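Citrate lyase, subunit 1 (Methanosaeta concilii, PDB 6HXI) probably catalyses the ATP-dependent cleavage of citrate with coenzyme A, giving acetyl-CoA, oxaloacetate, ADP and phosphate. Local coordinates at residues 313-318 and 359-364; 323-328 and 334-339. All coordinates share one frame; numbering follows the deposited sequence.

Overall arrangement
Both contacts lie in the citrate-binding region, where helices pack on a four-stranded parallel sheet, and their centres are 11 Å apart. Helix 311-325 takes part in both: its first half meets the end of helix 348-361 in contact 1, and its last turn meets strand 334-338 in contact 2. Along the chain the order is helix 311-325, strand 334-338, helix 348-361, so contact 2 is nested inside the loop closed by contact 1. Y362 packs against D323 and T326, and L359 against L336, joining the two. Contact 1 joins the helices near the surface; contact 2, in the interior, joins helix 311-325 to the strand, which is followed by F345 of the coenzyme A pocket.

Contact 1: 313-318 and 359-364; sequences ETYHYT and LEEYQQ
Two helices of the parallel α/β citrate-binding region, 311-325 and 348-361, are joined near the surface by a tyrosine–glutamate hydrogen bond from Y315 to E361. The Y315 hydroxyl donates to the carboxylate, with OH 2.7 Å from OE2 of E361, and meets this oxygen from above the carboxylate plane, 37° out of it. OE1 of E361 is also near, 3.0 Å from OH of Y315. OE2 itself lies at the edge of the Y315 ring, near the ring plane, and the planes of ring and carboxylate are turned 59° apart. The two side chains cross at about a right angle. With CG anti to the backbone N (chi1 165°), the Y315 ring swings out from its helix until its hydroxyl reaches E361, whose chain is extended beyond CG. On the same helix, H316 packs one face against CD2 of Y315, 3.8 Å above the imidazole plane. Closer to the sheet, T318 turns OG1 back to the carbonyl of T314, and its N bonds to the same oxygen from the opposite face. The T314 hydroxyl is near the carbonyls of T311 and of T351 on helix 348-361. A phenylalanine in place of Y315 would probably leave the E361 carboxylate without this donor and free to turn. The bond thus pairs a neutral hydroxyl with an exposed carboxylate, and the negative charge of E361 probably strengthens it.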
loop_
_atom_site.group_PDB
_atom_site.type_symbol
_atom_site.label_atom_id
_atom_site.label_comp_id
_atom_site.label_asym_id
_atom_site.label_seq_id
_atom_site.Cartn_x
_atom_site.Cartn_y
_atom_site.Cartn_z
ATOM N N GLU C 313 7.893 41.582 -12.447
ATOM C CA GLU C 313 8.805 42.436 -13.223
ATOM C C GLU C 313 8.173 43.787 -13.552
ATOM O O GLU C 313 8.814 44.817 -13.331
ATOM C CB GLU C 313 9.298 41.735 -14.492
ATOM C CG GLU C 313 10.232 40.571 -14.185
ATOM C CD GLU C 313 10.479 39.564 -15.292
ATOM O OE1 GLU C 313 9.756 39.585 -16.314
ATOM O OE2 GLU C 313 11.393 38.728 -15.119
ATOM N N THR C 314 6.897 43.787 -14.012
ATOM C CA THR C 314 6.174 45.017 -14.367
ATOM C C THR C 314 5.870 45.835 -13.131
ATOM O O THR C 314 5.840 47.064 -13.204
ATOM C CB THR C 314 4.916 44.734 -15.219
ATOM O OG1 THR C 314 3.973 43.994 -14.433
ATOM C CG2 THR C 314 5.230 43.988 -16.498
ATOM N N TYR C 315 5.645 45.156 -11.994
ATOM C CA TYR C 315 5.364 45.815 -10.719
ATOM C C TYR C 315 6.571 46.652 -10.281
ATOM O O TYR C 315 6.407 47.835 -9.992
ATOM C CB TYR C 315 4.981 44.770 -9.655
ATOM C CG TYR C 315 5.021 45.299 -8.248
ATOM C CD1 TYR C 315 3.966 46.041 -7.736
ATOM C CD2 TYR C 315 6.131 45.081 -7.429
ATOM C CE1 TYR C 315 4.003 46.550 -6.442
ATOM C CE2 TYR C 315 6.182 45.591 -6.134
ATOM C CZ TYR C 315 5.112 46.322 -5.646
ATOM O OH TYR C 315 5.148 46.836 -4.382
ATOM N N HIS C 316 7.783 46.046 -10.258
ATOM C CA HIS C 316 9.034 46.728 -9.889
ATOM C C HIS C 316 9.383 47.874 -10.814
ATOM O O HIS C 316 9.860 48.900 -10.344
ATOM C CB HIS C 316 10.198 45.744 -9.759
ATOM C CG HIS C 316 10.057 44.834 -8.584
ATOM N ND1 HIS C 316 10.013 43.455 -8.737
ATOM C CD2 HIS C 316 9.914 45.132 -7.272
ATOM C CE1 HIS C 316 9.862 42.961 -7.518
ATOM N NE2 HIS C 316 9.798 43.930 -6.604
ATOM N N TYR C 317 9.105 47.712 -12.121
ATOM C CA TYR C 317 9.305 48.717 -13.151
ATOM C C TYR C 317 8.384 49.917 -12.900
ATOM O O TYR C 317 8.856 51.052 -12.926
ATOM C CB TYR C 317 9.023 48.104 -14.528
ATOM C CG TYR C 317 9.388 48.998 -15.693
ATOM C CD1 TYR C 317 10.671 48.982 -16.237
ATOM C CD2 TYR C 317 8.442 49.834 -16.276
ATOM C CE1 TYR C 317 11.006 49.792 -17.323
ATOM C CE2 TYR C 317 8.762 50.638 -17.368
ATOM C CZ TYR C 317 10.049 50.628 -17.879
ATOM O OH TYR C 317 10.361 51.436 -18.946
ATOM N N THR C 318 7.076 49.663 -12.677
ATOM C CA THR C 318 6.061 50.690 -12.433
ATOM C C THR C 318 6.365 51.433 -11.134
ATOM O O THR C 318 6.176 52.647 -11.083
ATOM C CB THR C 318 4.620 50.103 -12.483
ATOM O OG1 THR C 318 4.445 49.328 -13.668
ATOM C CG2 THR C 318 3.532 51.185 -12.445
ATOM N N LEU C 359 0.417 51.300 -8.739
ATOM C CA LEU C 359 -0.446 52.487 -8.667
ATOM C C LEU C 359 -1.236 52.543 -7.363
ATOM O O LEU C 359 -1.371 53.626 -6.790
ATOM C CB LEU C 359 -1.380 52.604 -9.881
ATOM C CG LEU C 359 -0.728 52.947 -11.226
ATOM C CD1 LEU C 359 -1.673 52.659 -12.370
ATOM C CD2 LEU C 359 -0.277 54.391 -11.285
ATOM N N GLU C 360 -1.708 51.367 -6.872
ATOM C CA GLU C 360 -2.419 51.210 -5.595
ATOM C C GLU C 360 -1.515 51.643 -4.442
ATOM O O GLU C 360 -1.979 52.335 -3.533
ATOM C CB GLU C 360 -2.839 49.747 -5.382
ATOM C CG GLU C 360 -4.214 49.401 -5.930
ATOM C CD GLU C 360 -4.590 47.930 -5.865
ATOM O OE1 GLU C 360 -3.922 47.108 -6.536
ATOM O OE2 GLU C 360 -5.590 47.608 -5.184
ATOM N N GLU C 361 -0.227 51.237 -4.486
ATOM C CA GLU C 361 0.772 51.557 -3.465
ATOM C C GLU C 361 1.177 53.019 -3.439
ATOM O O GLU C 361 1.478 53.544 -2.364
ATOM C CB GLU C 361 2.005 50.653 -3.595
ATOM C CG GLU C 361 1.941 49.482 -2.632
ATOM C CD GLU C 361 3.122 48.535 -2.677
ATOM O OE1 GLU C 361 4.267 48.996 -2.460
ATOM O OE2 GLU C 361 2.896 47.322 -2.893
ATOM N N TYR C 362 1.197 53.670 -4.614
ATOM C CA TYR C 362 1.560 55.079 -4.772
ATOM C C TYR C 362 0.355 56.040 -4.738
ATOM O O TYR C 362 0.533 57.217 -5.035
ATOM C CB TYR C 362 2.411 55.277 -6.044
ATOM C CG TYR C 362 3.885 55.068 -5.790
ATOM C CD1 TYR C 362 4.441 53.792 -5.802
ATOM C CD2 TYR C 362 4.722 56.141 -5.499
ATOM C CE1 TYR C 362 5.795 53.591 -5.534
ATOM C CE2 TYR C 362 6.077 55.952 -5.230
ATOM C CZ TYR C 362 6.607 54.675 -5.246
ATOM O OH TYR C 362 7.938 54.480 -4.978
ATOM N N GLN C 363 -0.841 55.548 -4.319
ATOM C CA GLN C 363 -2.123 56.268 -4.200
ATOM C C GLN C 363 -2.025 57.671 -3.571
ATOM O O GLN C 363 -2.553 58.621 -4.158
ATOM C CB GLN C 363 -3.150 55.411 -3.433
ATOM C CG GLN C 363 -4.537 56.033 -3.286
ATOM C CD GLN C 363 -5.439 55.203 -2.405
ATOM O OE1 GLN C 363 -6.388 54.572 -2.876
ATOM N NE2 GLN C 363 -5.178 55.199 -1.099
ATOM N N GLN C 364 -1.379 57.796 -2.386
ATOM C CA GLN C 364 -1.233 59.075 -1.681
ATOM C C GLN C 364 -0.326 60.042 -2.459
ATOM O O GLN C 364 -0.709 61.198 -2.690
ATOM C CB GLN C 364 -0.716 58.856 -0.251
ATOM C CG GLN C 364 -1.110 59.973 0.717
ATOM C CD GLN C 364 -0.257 60.005 1.957
ATOM O OE1 GLN C 364 -0.148 59.019 2.700
ATOM N NE2 GLN C 364 0.333 61.160 2.229
#

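Contact 2: 323-328 and 334-339; sequences DLMTRS and KVLLIG
The flat carbonyl groups of M325 and S328 each have the ammonium of K334 above their plane, 49° out of it for M325 and 41° for S328. K334 thereby ties the last turn of helix 311-325 and the residues after it to strand 334-338, in an α/β unit of the parallel sheet where a short loop leads from helix to strand. A third flat group, the R327 guanidinium, has CD2 of L324 over its centre, 3.7 Å above the plane, and the D323 carboxylate at its edge. NH2 of R327 forms a salt bridge with OD2 of D323 at 2.8 Å and a second one with E247.

The grip on K334 is by two hydrogen bonds, NZ to S328 O at 2.8 Å and NZ to M325 O at 3.2 Å. Beyond CG the lysine is fully extended, which carries its amine from the first residue of the strand to the end of the helix, where the positive charge probably interacts favourably with the helix dipole. Both acceptors are main-chain oxygens, so one amine bridges two carbonyls, three residues apart, where the chain leaves the helix. The hydroxyl of S328 is engaged separately, by E270.

M325 extends from the helix toward the strand, beside W274 and I371 of the neighbouring strands. A chi1 of -156° sets its CG opposite the main-chain nitrogen, and the chain runs straight on, reaching the strand with its methyl end. There CE lies 3.4 Å from V335 O and 3.9 Å from CB of K334, while on the next inward-facing residue it touches CB of L336 at 3.8 Å.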
loop_
_atom_site.group_PDB
_atom_site.type_symbol
_atom_site.label_atom_id
_atom_site.label_comp_id
_atom_site.label_asym_id
_atom_site.label_seq_id
_atom_site.Cartn_x
_atom_site.Cartn_y
_atom_site.Cartn_z
ATOM N N ASP C 323 8.067 56.196 -8.370
ATOM C CA ASP C 323 8.997 56.765 -7.391
ATOM C C ASP C 323 9.583 58.071 -7.894
ATOM O O ASP C 323 9.412 59.092 -7.240
ATOM C CB ASP C 323 10.131 55.774 -7.036
ATOM C CG ASP C 323 11.138 56.299 -6.022
ATOM O OD1 ASP C 323 10.742 57.112 -5.153
ATOM O OD2 ASP C 323 12.314 55.895 -6.091
ATOM N N LEU C 324 10.237 58.034 -9.070
ATOM C CA LEU C 324 10.900 59.162 -9.732
ATOM C C LEU C 324 9.963 60.329 -10.067
ATOM O O LEU C 324 10.393 61.482 -10.056
ATOM C CB LEU C 324 11.601 58.676 -11.005
ATOM C CG LEU C 324 12.830 57.789 -10.824
ATOM C CD1 LEU C 324 13.038 56.907 -12.051
ATOM C CD2 LEU C 324 14.068 58.621 -10.536
ATOM N N MET C 325 8.699 60.015 -10.375
ATOM C CA MET C 325 7.614 60.926 -10.734
ATOM C C MET C 325 6.991 61.653 -9.511
ATOM O O MET C 325 6.324 62.675 -9.685
ATOM C CB MET C 325 6.529 60.088 -11.416
ATOM C CG MET C 325 5.643 60.851 -12.332
ATOM S SD MET C 325 4.569 59.737 -13.265
ATOM C CE MET C 325 3.649 60.950 -14.192
ATOM N N THR C 326 7.172 61.106 -8.296
ATOM C CA THR C 326 6.557 61.613 -7.063
ATOM C C THR C 326 7.557 62.286 -6.094
ATOM O O THR C 326 7.195 62.621 -4.958
ATOM C CB THR C 326 5.761 60.496 -6.382
ATOM O OG1 THR C 326 6.638 59.418 -6.051
ATOM C CG2 THR C 326 4.578 60.002 -7.229
ATOM N N ARG C 327 8.799 62.505 -6.554
ATOM C CA ARG C 327 9.839 63.154 -5.772
ATOM C C ARG C 327 9.585 64.663 -5.710
ATOM O O ARG C 327 9.543 65.230 -4.618
ATOM C CB ARG C 327 11.222 62.827 -6.346
ATOM C CG ARG C 327 11.634 61.394 -6.039
ATOM C CD ARG C 327 12.797 60.912 -6.876
ATOM N NE ARG C 327 13.098 59.509 -6.590
ATOM C CZ ARG C 327 14.290 58.941 -6.743
ATOM N NH1 ARG C 327 15.326 59.654 -7.172
ATOM N NH2 ARG C 327 14.460 57.656 -6.457
ATOM N N SER C 328 9.347 65.289 -6.878
ATOM C CA SER C 328 9.078 66.718 -7.020
ATOM C C SER C 328 7.598 66.994 -7.303
ATOM O O SER C 328 6.953 66.237 -8.030
ATOM C CB SER C 328 9.929 67.293 -8.146
ATOM O OG SER C 328 9.856 68.710 -8.214
ATOM N N LYS C 334 1.400 66.376 -13.507
ATOM C CA LYS C 334 2.275 65.496 -14.278
ATOM C C LYS C 334 1.403 64.494 -15.020
ATOM O O LYS C 334 0.327 64.157 -14.538
ATOM C CB LYS C 334 3.298 64.784 -13.378
ATOM C CG LYS C 334 4.503 65.652 -13.070
ATOM C CD LYS C 334 5.433 65.038 -12.056
ATOM C CE LYS C 334 6.610 65.958 -11.834
ATOM N NZ LYS C 334 7.456 65.515 -10.702
ATOM N N VAL C 335 1.838 64.041 -16.195
ATOM C CA VAL C 335 1.083 63.064 -16.987
ATOM C C VAL C 335 1.831 61.718 -17.124
ATOM O O VAL C 335 3.032 61.707 -17.414
ATOM C CB VAL C 335 0.670 63.669 -18.354
ATOM C CG1 VAL C 335 0.074 62.616 -19.263
ATOM C CG2 VAL C 335 -0.312 64.825 -18.179
ATOM N N LEU C 336 1.111 60.585 -16.886
ATOM C CA LEU C 336 1.611 59.208 -17.048
ATOM C C LEU C 336 0.926 58.543 -18.254
ATOM O O LEU C 336 -0.278 58.295 -18.217
ATOM C CB LEU C 336 1.458 58.338 -15.775
ATOM C CG LEU C 336 1.949 56.849 -15.856
ATOM C CD1 LEU C 336 3.431 56.717 -16.337
ATOM C CD2 LEU C 336 1.754 56.128 -14.528
ATOM N N LEU C 337 1.716 58.260 -19.313
ATOM C CA LEU C 337 1.222 57.641 -20.541
ATOM C C LEU C 337 1.579 56.165 -20.605
ATOM O O LEU C 337 2.724 55.809 -20.879
ATOM C CB LEU C 337 1.721 58.400 -21.788
ATOM C CG LEU C 337 1.399 59.904 -21.851
ATOM C CD1 LEU C 337 2.221 60.581 -22.916
ATOM C CD2 LEU C 337 -0.075 60.148 -22.122
ATOM N N ILE C 338 0.590 55.316 -20.313
ATOM C CA ILE C 338 0.696 53.851 -20.332
ATOM C C ILE C 338 0.161 53.378 -21.669
ATOM O O ILE C 338 -1.019 53.042 -21.814
ATOM C CB ILE C 338 -0.002 53.175 -19.112
ATOM C CG1 ILE C 338 0.307 53.945 -17.779
ATOM C CG2 ILE C 338 0.402 51.673 -19.051
ATOM C CD1 ILE C 338 -0.309 53.414 -16.508
ATOM N N GLY C 339 1.034 53.402 -22.660
ATOM C CA GLY C 339 0.648 53.049 -24.017
ATOM C C GLY C 339 1.268 51.789 -24.563
ATOM O O GLY C 339 1.857 50.995 -23.826
#